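Long-range contact in molybdopterin biosynthesis moeA protein (Pyrococcus horikoshii, PDB 1WU2), which probably acts in molybdenum cofactor biosynthesis, where proteins of the MoeA family insert molybdate into adenylylated molybdopterin: residues 156-160 and 320-324. Numbering follows the deposited sequence.
Sequences RKGTI and GAQNY
With CG1 of Ile160 beside its backbone N (chi1 -56°) and the chain extended beyond it, CD1 reaches across to the bend at Gln322–Tyr324. It ends 3.5 Å from Gln322 O and, alongside the stem of the tyrosine, 3.9 Å from Tyr324 CB. CB is the part of Tyr324 that touches the methyl; with CG between the backbone N and the carbonyl carbon (chi1 59°), the ring is turned to helix 300-319, where the side chain touches Lys312 and Ala316, and its OH is hydrogen-bonded to His313. Phe224 touches Ile160, Ala321 and Tyr324.

The backbones meet through one direct hydrogen bond, Gln322 N to Gly158 O, 3.0 Å long and fairly straight at the hydrogen (160°), although the donor sits above the carbonyl plane. Gly158 is the third residue of a type II beta turn from Arg156 to Thr159, and Gly320 is the C-prime residue of a Schellman motif ending helix 300-319. A turn of the N-terminal region thus rests on the chain leaving that helix toward strand 327-332. The glycines bring the backbones close, Gly158 CA lying 3.2 Å from Gly320 O. Thr159 OG1 braces the turn from within by donating to Arg156 O at 2.7 Å, from above the carbonyl plane.

A water bridge adds to the direct bond: one water accepts from Lys157 NZ and donates to Gly320 O, while the same ammonium forms a salt bridge with Glu23. Another water accepts from Ile160 N, 2.8 Å away; its 2.4 Å approach to Gln322 O is too short to be trusted.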
# COMPACT_ATOMS: atom_id res chain seq x y z
N ARG A 156 -2.64 8.51 -16.43
CA ARG A 156 -2.54 9.93 -16.12
C ARG A 156 -1.26 10.25 -15.38
O ARG A 156 -0.64 9.37 -14.78
CB ARG A 156 -3.73 10.38 -15.26
CG ARG A 156 -5.10 10.15 -15.87
CD ARG A 156 -5.48 11.13 -16.96
NE ARG A 156 -6.72 10.74 -17.63
CZ ARG A 156 -7.13 11.20 -18.81
NH1 ARG A 156 -6.42 12.11 -19.47
NH2 ARG A 156 -8.28 10.77 -19.32
N LYS A 157 -0.88 11.52 -15.43
CA LYS A 157 0.23 12.06 -14.66
C LYS A 157 -0.09 11.95 -13.17
O LYS A 157 -1.20 12.25 -12.75
CB LYS A 157 0.46 13.53 -15.05
CG LYS A 157 1.55 14.25 -14.25
CD LYS A 157 1.46 15.77 -14.45
CE LYS A 157 2.61 16.50 -13.78
NZ LYS A 157 2.81 16.10 -12.35
N GLY A 158 0.89 11.52 -12.39
CA GLY A 158 0.73 11.37 -10.95
C GLY A 158 0.37 9.96 -10.53
O GLY A 158 0.36 9.64 -9.34
N THR A 159 0.07 9.10 -11.50
CA THR A 159 -0.26 7.71 -11.23
C THR A 159 0.91 7.02 -10.54
O THR A 159 2.06 7.20 -10.93
CB THR A 159 -0.61 6.98 -12.54
OG1 THR A 159 -1.78 7.57 -13.12
CG2 THR A 159 -1.01 5.53 -12.29
N ILE A 160 0.59 6.24 -9.51
CA ILE A 160 1.58 5.44 -8.79
C ILE A 160 1.48 4.05 -9.40
O ILE A 160 0.48 3.36 -9.22
CB ILE A 160 1.28 5.40 -7.27
CG1 ILE A 160 1.23 6.82 -6.70
CG2 ILE A 160 2.36 4.60 -6.53
CD1 ILE A 160 0.51 6.90 -5.37
N GLY A 320 3.73 15.11 -7.40
CA GLY A 320 2.39 15.19 -7.94
C GLY A 320 1.60 13.89 -7.83
O GLY A 320 0.78 13.59 -8.70
N ALA A 321 1.86 13.13 -6.77
CA ALA A 321 1.20 11.84 -6.55
C ALA A 321 -0.31 11.99 -6.40
O ALA A 321 -0.79 12.89 -5.72
CB ALA A 321 1.78 11.16 -5.31
N GLN A 322 -1.03 11.09 -7.07
CA GLN A 322 -2.49 11.02 -6.97
C GLN A 322 -2.87 9.70 -6.33
O GLN A 322 -2.27 8.67 -6.63
CB GLN A 322 -3.12 11.15 -8.37
CG GLN A 322 -4.12 12.31 -8.50
CD GLN A 322 -3.48 13.61 -8.94
OE1 GLN A 322 -4.18 14.56 -9.30
NE2 GLN A 322 -2.15 13.67 -8.93
N ASN A 323 -3.86 9.73 -5.44
CA ASN A 323 -4.38 8.53 -4.79
C ASN A 323 -3.30 7.79 -3.99
O ASN A 323 -3.08 6.59 -4.16
CB ASN A 323 -5.03 7.59 -5.81
CG ASN A 323 -6.15 8.26 -6.59
OD1 ASN A 323 -6.17 8.25 -7.82
ND2 ASN A 323 -7.11 8.84 -5.87
N TYR A 324 -2.64 8.54 -3.11
CA TYR A 324 -1.54 8.02 -2.29
C TYR A 324 -2.00 7.63 -0.87
O TYR A 324 -1.17 7.31 -0.01
CB TYR A 324 -0.39 9.04 -2.22
CG TYR A 324 -0.75 10.40 -1.65
CD1 TYR A 324 -1.28 11.40 -2.47
CD2 TYR A 324 -0.55 10.69 -0.31
CE1 TYR A 324 -1.61 12.65 -1.95
CE2 TYR A 324 -0.88 11.94 0.22
CZ TYR A 324 -1.40 12.91 -0.61
OH TYR A 324 -1.73 14.15 -0.10
O HOH W 1 0.35 15.33 -10.96
O HOH W 2 -1.66 6.67 -7.90